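Local atomic coordinates of kynurenine formamidase (Bacillus anthracis, PDB entry 4CO9), a protein that catalyses the zinc-dependent hydrolysis of N-formyl-L-kynurenine to L-kynurenine and formate, the second step of tryptophan breakdown through the kynurenine pathway. Residues Y30-S35 against S41-K46; I85-L90 against E99-E104; P127-D132 against H164-H169; G146-S151 against V178-A183. All coordinates share one frame; numbering follows the deposited sequence. Where two conformers were deposited one is given.

Contact 1: Y30-S35 against S41-K46; sequences YEVLWS and SVNVGK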
loop_
_atom_site.group_PDB
_atom_site.type_symbol
_atom_site.label_atom_id
_atom_site.label_comp_id
_atom_site.label_asym_id
_atom_site.label_seq_id
_atom_site.Cartn_x
_atom_site.Cartn_y
_atom_site.Cartn_z
ATOM N N TYR C 30 12.995 6.860 7.726
ATOM C CA TYR C 30 13.623 6.137 6.624
ATOM C C TYR C 30 15.106 6.481 6.609
ATOM O O TYR C 30 15.467 7.657 6.610
ATOM C CB TYR C 30 13.010 6.438 5.240
ATOM C CG TYR C 30 13.851 5.756 4.183
ATOM C CD1 TYR C 30 13.654 4.423 3.856
ATOM C CD2 TYR C 30 14.912 6.414 3.586
ATOM C CE1 TYR C 30 14.463 3.760 2.942
ATOM C CE2 TYR C 30 15.730 5.761 2.680
ATOM C CZ TYR C 30 15.512 4.444 2.354
ATOM O OH TYR C 30 16.354 3.829 1.440
ATOM N N GLU C 31 15.955 5.461 6.608
ATOM C CA GLU C 31 17.404 5.673 6.533
ATOM C C GLU C 31 18.061 4.674 5.585
ATOM O O GLU C 31 17.604 3.539 5.485
ATOM C CB GLU C 31 18.040 5.752 7.973
ATOM C CG GLU C 31 17.515 6.893 8.916
ATOM C CD GLU C 31 17.755 8.320 8.420
ATOM O OE1 GLU C 31 18.744 8.599 7.706
ATOM O OE2 GLU C 31 16.941 9.170 8.775
ATOM N N VAL C 32 19.099 5.128 4.877
ATOM C CA VAL C 32 19.995 4.257 4.132
ATOM C C VAL C 32 21.023 3.728 5.130
ATOM O O VAL C 32 21.871 4.479 5.630
ATOM C CB VAL C 32 20.722 4.992 2.985
ATOM C CG1 VAL C 32 21.635 4.044 2.213
ATOM C CG2 VAL C 32 19.715 5.622 2.046
ATOM N N LEU C 33 20.904 2.460 5.475
ATOM C CA LEU C 33 21.840 1.831 6.417
ATOM C C LEU C 33 23.207 1.615 5.803
ATOM O O LEU C 33 24.228 1.725 6.472
ATOM C CB LEU C 33 21.358 0.464 6.864
ATOM C CG LEU C 33 20.120 0.349 7.747
ATOM C CD1 LEU C 33 19.820 -1.091 8.152
ATOM C CD2 LEU C 33 20.283 1.224 8.971
ATOM N N TRP C 34 23.198 1.178 4.553
ATOM C CA TRP C 34 24.410 0.742 3.885
ATOM C C TRP C 34 24.269 1.161 2.426
ATOM O O TRP C 34 23.375 0.700 1.734
ATOM C CB TRP C 34 24.454 -0.775 4.081
ATOM C CG TRP C 34 25.785 -1.486 3.893
ATOM C CD1 TRP C 34 26.034 -2.592 3.094
ATOM C CD2 TRP C 34 27.037 -1.165 4.521
ATOM N NE1 TRP C 34 27.356 -2.948 3.190
ATOM C CE2 TRP C 34 27.994 -2.100 4.052
ATOM C CE3 TRP C 34 27.446 -0.182 5.430
ATOM C CZ2 TRP C 34 29.334 -2.073 4.464
ATOM C CZ3 TRP C 34 28.788 -0.147 5.828
ATOM C CH2 TRP C 34 29.710 -1.092 5.343
ATOM N N SER C 35 25.129 2.087 2.009
ATOM C CA SER C 35 25.039 2.757 0.711
ATOM C C SER C 35 25.532 1.849 -0.410
ATOM O O SER C 35 26.230 0.866 -0.158
ATOM C CB SER C 35 25.895 4.011 0.738
ATOM O OG SER C 35 27.271 3.685 0.776
ATOM N N SER C 41 26.856 -2.499 -4.518
ATOM C CA SER C 41 25.785 -2.752 -5.478
ATOM C C SER C 41 24.487 -2.008 -5.235
ATOM O O SER C 41 23.879 -1.527 -6.184
ATOM C CB SER C 41 25.497 -4.252 -5.654
ATOM O OG SER C 41 24.947 -4.815 -4.511
ATOM N N VAL C 42 24.061 -1.917 -3.975
ATOM C CA VAL C 42 22.731 -1.409 -3.649
ATOM C C VAL C 42 22.714 -0.470 -2.437
ATOM O O VAL C 42 23.575 -0.537 -1.534
ATOM C CB VAL C 42 21.763 -2.571 -3.352
ATOM C CG1 VAL C 42 21.472 -3.335 -4.624
ATOM C CG2 VAL C 42 22.340 -3.510 -2.277
ATOM N N ASN C 43 21.740 0.429 -2.452
ATOM C CA ASN C 43 21.372 1.198 -1.279
ATOM C C ASN C 43 20.403 0.376 -0.438
ATOM O O ASN C 43 19.357 0.005 -0.910
ATOM C CB ASN C 43 20.765 2.529 -1.712
ATOM C CG ASN C 43 21.796 3.436 -2.359
ATOM O OD1 ASN C 43 22.807 3.758 -1.737
ATOM N ND2 ASN C 43 21.581 3.796 -3.612
ATOM N N VAL C 44 20.798 0.081 0.797
ATOM C CA VAL C 44 20.016 -0.778 1.672
ATOM C C VAL C 44 19.390 0.095 2.736
ATOM O O VAL C 44 20.087 0.716 3.547
ATOM C CB VAL C 44 20.893 -1.872 2.294
ATOM C CG1 VAL C 44 20.088 -2.702 3.293
ATOM C CG2 VAL C 44 21.436 -2.754 1.173
ATOM N N GLY C 45 18.069 0.077 2.756
ATOM C CA GLY C 45 17.283 1.011 3.521
ATOM C C GLY C 45 16.671 0.324 4.717
ATOM O O GLY C 45 16.630 -0.916 4.799
ATOM N N LYS C 46 16.223 1.138 5.658
ATOM C CA LYS C 46 15.409 0.644 6.745
ATOM C C LYS C 46 14.278 1.610 7.055
ATOM O O LYS C 46 14.517 2.785 7.217
ATOM C CB LYS C 46 16.310 0.475 7.946
ATOM C CG LYS C 46 15.612 0.010 9.208
ATOM C CD LYS C 46 16.628 -0.076 10.331
ATOM C CE LYS C 46 16.040 -0.709 11.555
ATOM N NZ LYS C 46 17.038 -0.680 12.662
#

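Contact 2: I85-L90 against E99-E104; sequences IDVSNL and EKFHLE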
loop_
_atom_site.group_PDB
_atom_site.type_symbol
_atom_site.label_atom_id
_atom_site.label_comp_id
_atom_site.label_asym_id
_atom_site.label_seq_id
_atom_site.Cartn_x
_atom_site.Cartn_y
_atom_site.Cartn_z
ATOM N N ILE C 85 -17.390 14.605 0.032
ATOM C CA ILE C 85 -18.233 15.728 0.431
ATOM C C ILE C 85 -17.487 16.657 1.347
ATOM O O ILE C 85 -16.517 16.266 2.009
ATOM C CB ILE C 85 -19.549 15.291 1.126
ATOM C CG1 ILE C 85 -19.276 14.541 2.420
ATOM C CG2 ILE C 85 -20.401 14.456 0.172
ATOM C CD1 ILE C 85 -20.521 14.209 3.221
ATOM N N ASP C 86 -17.956 17.893 1.381
ATOM C CA ASP C 86 -17.372 18.926 2.209
ATOM C C ASP C 86 -18.141 19.069 3.518
ATOM O O ASP C 86 -19.339 19.353 3.521
ATOM C CB ASP C 86 -17.287 20.263 1.485
ATOM C CG ASP C 86 -16.376 21.234 2.194
ATOM O OD1 ASP C 86 -16.813 21.839 3.192
ATOM O OD2 ASP C 86 -15.203 21.362 1.772
ATOM N N VAL C 87 -17.428 18.903 4.628
ATOM C CA VAL C 87 -17.983 19.112 5.964
ATOM C C VAL C 87 -17.063 20.042 6.762
ATOM O O VAL C 87 -16.857 19.857 7.955
ATOM C CB VAL C 87 -18.214 17.790 6.700
ATOM C CG1 VAL C 87 -19.383 17.041 6.074
ATOM C CG2 VAL C 87 -16.966 16.916 6.682
ATOM N N SER C 88 -16.540 21.059 6.091
ATOM C CA SER C 88 -15.667 22.033 6.727
ATOM C C SER C 88 -16.444 22.918 7.689
ATOM O O SER C 88 -17.665 23.017 7.605
ATOM C CB SER C 88 -14.984 22.902 5.679
ATOM O OG SER C 88 -15.953 23.520 4.852
ATOM N N ASN C 89 -15.721 23.546 8.607
ATOM C CA ASN C 89 -16.301 24.494 9.546
ATOM C C ASN C 89 -17.386 23.899 10.434
ATOM O O ASN C 89 -18.352 24.580 10.783
ATOM C CB ASN C 89 -16.821 25.702 8.770
ATOM C CG ASN C 89 -15.708 26.533 8.181
ATOM O OD1 ASN C 89 -14.654 26.700 8.779
ATOM N ND2 ASN C 89 -15.924 27.025 6.982
ATOM N N LEU C 90 -17.202 22.637 10.820
ATOM C CA LEU C 90 -18.091 21.971 11.770
ATOM C C LEU C 90 -17.263 21.384 12.903
ATOM O O LEU C 90 -16.256 20.713 12.651
ATOM C CB LEU C 90 -18.896 20.875 11.078
ATOM C CG LEU C 90 -19.877 21.371 10.013
ATOM C CD1 LEU C 90 -20.354 20.224 9.137
ATOM C CD2 LEU C 90 -21.058 22.076 10.665
ATOM N N GLU C 99 -27.451 14.440 6.872
ATOM C CA GLU C 99 -28.805 14.346 6.307
ATOM C C GLU C 99 -28.985 15.245 5.082
ATOM O O GLU C 99 -29.759 14.916 4.204
ATOM C CB GLU C 99 -29.862 14.690 7.366
ATOM C CG GLU C 99 -30.200 13.527 8.295
ATOM C CD GLU C 99 -31.191 13.891 9.396
ATOM O OE1 GLU C 99 -31.391 15.096 9.687
ATOM O OE2 GLU C 99 -31.780 12.953 9.968
ATOM N N LYS C 100 -28.265 16.361 5.012
ATOM C CA LYS C 100 -28.380 17.275 3.867
ATOM C C LYS C 100 -27.742 16.751 2.572
ATOM O O LYS C 100 -27.915 17.346 1.510
ATOM C CB LYS C 100 -27.805 18.665 4.180
ATOM C CG LYS C 100 -26.298 18.777 4.185
ATOM C CD LYS C 100 -25.840 20.230 4.213
ATOM C CE LYS C 100 -24.435 20.364 3.658
ATOM N NZ LYS C 100 -23.923 21.759 3.682
ATOM N N PHE C 101 -27.006 15.649 2.650
ATOM C CA PHE C 101 -26.365 15.082 1.469
ATOM C C PHE C 101 -27.190 13.940 0.901
ATOM O O PHE C 101 -27.857 13.210 1.618
ATOM C CB PHE C 101 -24.945 14.633 1.810
ATOM C CG PHE C 101 -24.055 15.760 2.239
ATOM C CD1 PHE C 101 -23.400 16.532 1.305
ATOM C CD2 PHE C 101 -23.897 16.064 3.587
ATOM C CE1 PHE C 101 -22.586 17.577 1.694
ATOM C CE2 PHE C 101 -23.081 17.106 3.988
ATOM C CZ PHE C 101 -22.423 17.863 3.032
ATOM N N HIS C 102 -27.182 13.822 -0.410
ATOM C CA HIS C 102 -27.860 12.749 -1.083
ATOM C C HIS C 102 -26.870 11.593 -1.240
ATOM O O HIS C 102 -26.040 11.614 -2.126
ATOM C CB HIS C 102 -28.404 13.231 -2.433
ATOM C CG HIS C 102 -29.268 12.216 -3.103
ATOM N ND1 HIS C 102 -28.750 11.207 -3.883
ATOM C CD2 HIS C 102 -30.607 12.011 -3.063
ATOM C CE1 HIS C 102 -29.733 10.436 -4.315
ATOM N NE2 HIS C 102 -30.872 10.903 -3.832
ATOM N N LEU C 103 -26.991 10.575 -0.399
ATOM C CA LEU C 103 -25.959 9.517 -0.280
ATOM C C LEU C 103 -26.482 8.151 -0.656
ATOM O O LEU C 103 -25.862 7.143 -0.316
ATOM C CB LEU C 103 -25.464 9.465 1.163
ATOM C CG LEU C 103 -24.743 10.698 1.693
ATOM C CD1 LEU C 103 -24.539 10.592 3.196
ATOM C CD2 LEU C 103 -23.409 10.866 0.989
ATOM N N GLU C 104 -27.622 8.097 -1.348
ATOM C CA GLU C 104 -28.176 6.809 -1.743
ATOM C C GLU C 104 -27.222 6.103 -2.707
ATOM O O GLU C 104 -26.678 6.714 -3.611
ATOM C CB GLU C 104 -29.598 6.965 -2.328
ATOM C CG GLU C 104 -30.594 7.566 -1.335
ATOM C CD GLU C 104 -30.645 6.801 -0.025
ATOM O OE1 GLU C 104 -31.051 5.624 -0.058
ATOM O OE2 GLU C 104 -30.275 7.369 1.039
HETATM O O HOH W 1 -21.377 20.496 5.250
#

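Contact 3: P127-D132 against H164-H169; sequences PHLRAD and HQLFKH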
loop_
_atom_site.group_PDB
_atom_site.type_symbol
_atom_site.label_atom_id
_atom_site.label_comp_id
_atom_site.label_asym_id
_atom_site.label_seq_id
_atom_site.Cartn_x
_atom_site.Cartn_y
_atom_site.Cartn_z
ATOM N N PRO C 127 -12.167 18.137 14.188
ATOM C CA PRO C 127 -13.570 17.764 14.210
ATOM C C PRO C 127 -13.678 16.261 14.307
ATOM O O PRO C 127 -13.005 15.558 13.566
ATOM C CB PRO C 127 -14.094 18.249 12.852
ATOM C CG PRO C 127 -13.043 19.156 12.322
ATOM C CD PRO C 127 -11.764 18.598 12.855
ATOM N N HIS C 128 -14.511 15.765 15.211
ATOM C CA HIS C 128 -14.690 14.326 15.356
ATOM C C HIS C 128 -16.025 13.915 14.746
ATOM O O HIS C 128 -16.841 14.767 14.413
ATOM C CB HIS C 128 -14.617 13.923 16.822
ATOM C CG HIS C 128 -15.643 14.591 17.682
ATOM N ND1 HIS C 128 -15.469 15.858 18.195
ATOM C CD2 HIS C 128 -16.850 14.167 18.120
ATOM C CE1 HIS C 128 -16.521 16.180 18.927
ATOM N NE2 HIS C 128 -17.377 15.177 18.889
ATOM N N LEU C 129 -16.226 12.613 14.613
ATOM C CA LEU C 129 -17.489 12.043 14.183
ATOM C C LEU C 129 -18.276 11.595 15.410
ATOM O O LEU C 129 -17.718 10.991 16.325
ATOM C CB LEU C 129 -17.252 10.835 13.277
ATOM C CG LEU C 129 -16.251 11.047 12.141
ATOM C CD1 LEU C 129 -16.243 9.822 11.247
ATOM C CD2 LEU C 129 -16.577 12.303 11.338
ATOM N N ARG C 130 -19.559 11.911 15.443
ATOM C CA ARG C 130 -20.403 11.502 16.558
ATOM C C ARG C 130 -20.915 10.094 16.315
ATOM O O ARG C 130 -21.108 9.690 15.172
ATOM C CB ARG C 130 -21.548 12.500 16.743
ATOM C CG ARG C 130 -21.068 13.914 17.034
ATOM C CD ARG C 130 -22.153 14.766 17.665
ATOM N NE ARG C 130 -23.319 14.887 16.793
ATOM C CZ ARG C 130 -23.409 15.720 15.760
ATOM N NH1 ARG C 130 -22.407 16.528 15.438
ATOM N NH2 ARG C 130 -24.521 15.739 15.034
ATOM N N ALA C 131 -21.165 9.356 17.393
ATOM C CA ALA C 131 -21.551 7.942 17.301
ATOM C C ALA C 131 -22.777 7.666 16.428
ATOM O O ALA C 131 -22.833 6.648 15.733
ATOM C CB ALA C 131 -21.777 7.358 18.689
ATOM N N ASP C 132 -23.748 8.568 16.443
ATOM C CA ASP C 132 -24.976 8.358 15.655
ATOM C C ASP C 132 -24.753 8.368 14.135
ATOM O O ASP C 132 -25.670 8.086 13.363
ATOM C CB ASP C 132 -26.079 9.352 16.066
ATOM C CG ASP C 132 -25.824 10.792 15.607
ATOM O OD1 ASP C 132 -24.856 11.086 14.874
ATOM O OD2 ASP C 132 -26.647 11.656 15.975
ATOM N N HIS C 164 -15.415 2.537 17.762
ATOM C CA HIS C 164 -16.175 1.364 18.171
ATOM C C HIS C 164 -17.493 1.235 17.411
ATOM O O HIS C 164 -17.820 0.159 16.919
ATOM C CB HIS C 164 -16.441 1.385 19.687
ATOM C CG HIS C 164 -15.287 0.912 20.504
ATOM N ND1 HIS C 164 -14.354 1.773 21.039
ATOM C CD2 HIS C 164 -14.908 -0.332 20.871
ATOM C CE1 HIS C 164 -13.456 1.073 21.708
ATOM N NE2 HIS C 164 -13.771 -0.204 21.628
ATOM N N GLN C 165 -18.252 2.325 17.330
ATOM C CA GLN C 165 -19.560 2.266 16.699
ATOM C C GLN C 165 -19.445 2.020 15.202
ATOM O O GLN C 165 -20.236 1.261 14.634
ATOM C CB GLN C 165 -20.376 3.522 16.999
ATOM C CG GLN C 165 -20.911 3.561 18.425
ATOM C CD GLN C 165 -21.730 2.324 18.758
ATOM O OE1 GLN C 165 -22.701 2.008 18.073
ATOM N NE2 GLN C 165 -21.326 1.604 19.798
ATOM N N LEU C 166 -18.456 2.645 14.567
ATOM C CA LEU C 166 -18.251 2.445 13.139
ATOM C C LEU C 166 -18.008 0.981 12.837
ATOM O O LEU C 166 -18.733 0.378 12.036
ATOM C CB LEU C 166 -17.098 3.311 12.614
ATOM C CG LEU C 166 -17.408 4.800 12.517
ATOM C CD1 LEU C 166 -16.138 5.611 12.281
ATOM C CD2 LEU C 166 -18.429 5.079 11.430
ATOM N N PHE C 167 -17.037 0.379 13.508
ATOM C CA PHE C 167 -16.760 -1.025 13.243
ATOM C C PHE C 167 -17.914 -1.954 13.691
ATOM O O PHE C 167 -18.156 -2.976 13.048
ATOM C CB PHE C 167 -15.352 -1.471 13.695
ATOM C CG PHE C 167 -14.299 -1.395 12.584
ATOM C CD1 PHE C 167 -14.233 -2.369 11.604
ATOM C CD2 PHE C 167 -13.385 -0.348 12.524
ATOM C CE1 PHE C 167 -13.270 -2.314 10.600
ATOM C CE2 PHE C 167 -12.416 -0.289 11.522
ATOM C CZ PHE C 167 -12.361 -1.274 10.564
ATOM N N LYS C 168 -18.660 -1.573 14.728
ATOM C CA LYS C 168 -19.863 -2.329 15.131
ATOM C C LYS C 168 -20.869 -2.406 13.984
ATOM O O LYS C 168 -21.664 -3.340 13.919
ATOM C CB LYS C 168 -20.520 -1.655 16.329
ATOM C CG LYS C 168 -21.476 -2.511 17.150
ATOM C CD LYS C 168 -22.180 -1.676 18.224
ATOM C CE LYS C 168 -22.232 -2.373 19.578
ATOM N NZ LYS C 168 -22.928 -3.673 19.526
ATOM N N HIS C 169 -20.859 -1.396 13.117
ATOM C CA HIS C 169 -21.770 -1.325 11.977
ATOM C C HIS C 169 -21.090 -1.644 10.650
ATOM O O HIS C 169 -21.580 -1.260 9.597
ATOM C CB HIS C 169 -22.415 0.052 11.919
ATOM C CG HIS C 169 -23.388 0.299 13.025
ATOM N ND1 HIS C 169 -23.002 0.769 14.260
ATOM C CD2 HIS C 169 -24.731 0.129 13.085
ATOM C CE1 HIS C 169 -24.065 0.887 15.034
ATOM N NE2 HIS C 169 -25.128 0.503 14.346
HETATM O O HOH W 2 -23.971 4.381 17.115
#

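Contact 4: G146-S151 against V178-A183; sequences GVDVPS and VLDHVA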
loop_
_atom_site.group_PDB
_atom_site.type_symbol
_atom_site.label_atom_id
_atom_site.label_comp_id
_atom_site.label_asym_id
_atom_site.label_seq_id
_atom_site.Cartn_x
_atom_site.Cartn_y
_atom_site.Cartn_z
ATOM N N GLY C 146 -13.749 7.853 5.377
ATOM C CA GLY C 146 -12.419 8.442 5.387
ATOM C C GLY C 146 -12.492 9.881 5.834
ATOM O O GLY C 146 -13.459 10.576 5.507
ATOM N N VAL C 147 -11.492 10.317 6.593
ATOM C CA VAL C 147 -11.391 11.690 7.052
ATOM C C VAL C 147 -10.010 12.286 6.773
ATOM O O VAL C 147 -9.005 11.561 6.748
ATOM C CB VAL C 147 -11.723 11.820 8.558
ATOM C CG1 VAL C 147 -13.178 11.475 8.795
ATOM C CG2 VAL C 147 -10.817 10.946 9.412
ATOM N N ASP C 148 -9.963 13.603 6.571
ATOM C CA ASP C 148 -8.696 14.293 6.307
ATOM C C ASP C 148 -8.012 14.790 7.575
ATOM O O ASP C 148 -7.311 15.802 7.553
ATOM C CB ASP C 148 -8.896 15.436 5.305
ATOM C CG ASP C 148 -9.857 16.502 5.798
ATOM O OD1 ASP C 148 -10.513 16.297 6.842
ATOM O OD2 ASP C 148 -9.982 17.543 5.114
ATOM N N VAL C 149 -8.211 14.064 8.673
ATOM C CA VAL C 149 -7.574 14.331 9.960
ATOM C C VAL C 149 -7.137 12.986 10.577
ATOM O O VAL C 149 -7.491 11.929 10.061
ATOM C CB VAL C 149 -8.518 15.088 10.917
ATOM C CG1 VAL C 149 -8.623 16.544 10.503
ATOM C CG2 VAL C 149 -9.895 14.439 10.938
ATOM N N PRO C 150 -6.333 13.012 11.655
ATOM C CA PRO C 150 -5.740 11.747 12.149
ATOM C C PRO C 150 -6.683 10.797 12.853
ATOM O O PRO C 150 -6.314 9.648 13.082
ATOM C CB PRO C 150 -4.681 12.218 13.146
ATOM C CG PRO C 150 -4.378 13.615 12.756
ATOM C CD PRO C 150 -5.662 14.184 12.240
ATOM N N SER C 151 -7.867 11.265 13.223
ATOM C CA SER C 151 -8.781 10.439 13.978
ATOM C C SER C 151 -10.245 10.735 13.664
ATOM O O SER C 151 -10.586 11.832 13.215
ATOM C CB SER C 151 -8.536 10.619 15.467
ATOM O OG SER C 151 -9.229 9.619 16.206
ATOM N N VAL C 178 -5.721 13.390 2.046
ATOM C CA VAL C 178 -5.444 14.768 1.647
ATOM C C VAL C 178 -6.427 15.139 0.553
ATOM O O VAL C 178 -6.381 14.576 -0.540
ATOM C CB VAL C 178 -4.027 14.886 1.083
ATOM C CG1 VAL C 178 -3.705 16.332 0.729
ATOM C CG2 VAL C 178 -3.023 14.326 2.076
ATOM N N LEU C 179 -7.335 16.064 0.858
ATOM C CA LEU C 179 -8.452 16.337 -0.030
ATOM C C LEU C 179 -8.594 17.795 -0.479
ATOM O O LEU C 179 -9.522 18.110 -1.207
ATOM C CB LEU C 179 -9.761 15.895 0.648
ATOM C CG LEU C 179 -9.906 14.427 1.039
ATOM C CD1 LEU C 179 -11.236 14.220 1.747
ATOM C CD2 LEU C 179 -9.782 13.502 -0.163
ATOM N N ASP C 180 -7.695 18.683 -0.080
ATOM C CA ASP C 180 -7.880 20.100 -0.441
ATOM C C ASP C 180 -7.670 20.377 -1.942
ATOM O O ASP C 180 -8.210 21.340 -2.460
ATOM C CB ASP C 180 -7.059 21.026 0.457
ATOM C CG ASP C 180 -7.810 21.417 1.739
ATOM O OD1 ASP C 180 -8.754 20.696 2.166
ATOM O OD2 ASP C 180 -7.456 22.464 2.317
ATOM N N HIS C 181 -6.981 19.474 -2.638
ATOM C CA HIS C 181 -6.725 19.616 -4.062
ATOM C C HIS C 181 -7.728 18.858 -4.943
ATOM O O HIS C 181 -7.554 18.801 -6.142
ATOM C CB HIS C 181 -5.297 19.186 -4.405
ATOM C CG HIS C 181 -5.010 17.740 -4.129
ATOM N ND1 HIS C 181 -4.861 17.241 -2.853
ATOM C CD2 HIS C 181 -4.841 16.688 -4.966
ATOM C CE1 HIS C 181 -4.635 15.943 -2.911
ATOM N NE2 HIS C 181 -4.608 15.581 -4.182
ATOM N N VAL C 182 -8.773 18.284 -4.355
ATOM C CA VAL C 182 -9.762 17.552 -5.130
ATOM C C VAL C 182 -11.169 18.085 -4.888
ATOM O O VAL C 182 -11.531 18.501 -3.785
ATOM C CB VAL C 182 -9.709 16.024 -4.864
ATOM C CG1 VAL C 182 -8.290 15.509 -5.025
ATOM C CG2 VAL C 182 -10.252 15.677 -3.495
ATOM N N ALA C 183 -11.968 18.042 -5.939
ATOM C CA ALA C 183 -13.325 18.548 -5.888
ATOM C C ALA C 183 -14.254 17.510 -5.295
ATOM O O ALA C 183 -13.972 16.295 -5.334
ATOM C CB ALA C 183 -13.782 18.922 -7.294
HETATM O O HOH W 3 -8.376 18.031 2.955
#

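Contact 1: Y30-S35 against S41-K46
Glu31 and Lys46 form a hydrogen-bonded pair in a two-stranded antiparallel arm whose strand axes run at 154°, and a classic beta bulge interrupts it one pair further on. Both backbone groups of the pair are used: Glu31 N donates to Lys46 O, and Lys46 N returns to Glu31 O at 2.8 Å. In the bulge Leu33 and Trp34 share one acceptor. Leu33 N reaches Val44 O at 2.7 Å but with a bent N-H...O angle of 132°, whereas Trp34 N adds a straighter, weak bond of 3.3 Å to the same Val44 O. Val44 N closes the pattern by donating to Trp34 O.

Several side-chain polar ends find their partners outside the strand pair. Asn43 OD1 accepts from Lys36 N at the start of helix 36-39, while Asn43 ND2 donates to Phe61 O and Asn65 OD1 of the second subunit; Tyr30 OH is satisfied by Asp200 of that subunit, consistent with an arm that embraces its dimer mate. With CG anti to the nitrogen (chi1 173°), the Tyr30 ring lies along the strand pair, and Tyr30 OH comes to 3.6 Å from Gly45 CA, where no side chain intervenes.

Contact 2: I85-L90 against E99-E104
Ile85 has CG1 set between its backbone N and carbonyl carbon (chi1 62°), and an extended chi2 carries CD1 on to Phe101, whose own CG lies beside its backbone N (chi1 -63°). The two side chains approach from opposite directions and meet as a CH-pi contact. Ile85 CD1 sits 3.8 Å from the centroid of the Phe101 ring and only 8° off its normal, which places the methyl squarely over the face. The second branch covers one margin of the ring, Ile85 CG2 lying 3.8 Å from Phe101 CD1. The opposite face is overlaid by Lys100 CG, offset toward the rim, and the ring is thereby sandwiched between aliphatic groups.

Farther along, Phe101 CZ comes within 3.5 Å of Asp86 O. A water donates to that same Asp86 O at 2.9 Å and accepts a weak bond from Lys100 NZ, bridging the segments where no direct hydrogen bond joins them. Asp86 OD1 takes two donors from one residue: Ser88 N meets it from above the carboxylate plane, while Ser88 OG uses its syn lone pair. Asp86 OD2 pairs with Arg112 in a salt bridge.

Strand 81-86, flanked by strand 108-112 in the mixed sheet, is thus covered at its C-terminal end by the loop that follows helix 95-98, and the chain leaves that strand through an Asx turn at Asp86-Ser88.

Contact 3: P127-D132 against H164-H169
Gln165, which meets Ala131 across this contact, has its backbone oxygen gripped by two donors at the end of helix 161-168: His169 ND1 gives Gln165 O a hydrogen bond of 2.8 Å, and His169 N adds a weak one. The helix ends at Lys168, and His169 is the first residue beyond it. The ring of His169 turns back over the last turn, its ND1-H...O angle being 167° and the acceptor oxygen lying in the plane of the imidazole.

A water joins this helix to the loop between strand 128-129 and helix 133-140. It donates to Gln165 OE1 at 2.9 Å and to Ala131 O at the same distance, and no direct hydrogen bond crosses between the two segments. The Gln165 side chain is bent at chi2 (-55°). Its aliphatic part also makes a carbon contact, Gln165 CG lying 3.9 Å from Ala131 CB, so one side chain supplies both the apolar touch and the water-mediated link.

The same helix carries His163, a ligand of the second zinc ion, and the Leu166 side chain lies about 8 Å from a bound zinc ion; the contact therefore flanks the binuclear site from the helix side without supplying a ligand. Leu166 and Leu129 are both buried: Leu129 also rests on Ile93 and Val152, and Leu166 on Ile173 of strand 172-175 and on Ala134 of helix 133-140. Between them the touch is light, in keeping with an interface of only 121 Å², and Leu129 CD1 meets Leu166 CD1 methyl against methyl at 4.3 Å.

Contact 4: G146-S151 against V178-A183
Strand 144-147 gives way to loop where Asp148 CA lies 5.7 Å from Val178 CA. Just beyond Val178 a type I turn runs from Leu179 to Val182, closed by Val182 N donating to Leu179 O. Asp148 and Leu179 both send their side chains across the gap. Their apolar touch is slight, with Asp148 CB 4.4 Å from Leu179 CD1.

The polar link is made by a water. It donates to Asp148 OD2 at 2.7 Å and to Asp180 OD1 at 2.8 Å, and accepts from Leu179 N at 3.1 Å. Three groups therefore fix its position, and it stands between two carboxylates whose nearest oxygens, Asp148 OD2 and Asp180 OD1, are 4.5 Å apart. Any repulsion between these like charges is probably eased by the other donors around them. Asp148 OD1 accepts from Thr113 OG1 and Asp148 OD2 from Ser114 N, while Asp180 OD1 is hydrogen-bonded to Ser114 OG. Arg112 adds a positive charge nearby, with NE bound to Leu179 O and NH2 to Val182 O.

Here the C-terminal end of a central strand of the mixed sheet is tied to the turn-bearing loop between strands 172-175 and 185-190. The junction lies near but outside the binuclear zinc site: the Asp148 side chain is about 13 Å from a bound zinc ion, and neighbouring strand 172-175 ends in the zinc ligand Glu175.

In the fold
Contact 1 stands apart: its centre is 29 Å from that of the chain, against 9 Å for contact 4, and its two strands form a separate arm that meets the second subunit. It relies on direct backbone hydrogen bonding, whereas contacts 2, 3 and 4 have none across their segments and combine apolar touches with a bridging water. Contact 4 is buried; contacts 1, 2 and 3 are partly so. Contacts 2 and 4 reach the same mixed sheet, through strands 81-86 and 144-147, and Arg112 serves both. Contact 3 touches each neighbour, Pro127 packing on Leu90 of contact 2 and Leu129 on Val147 of contact 4.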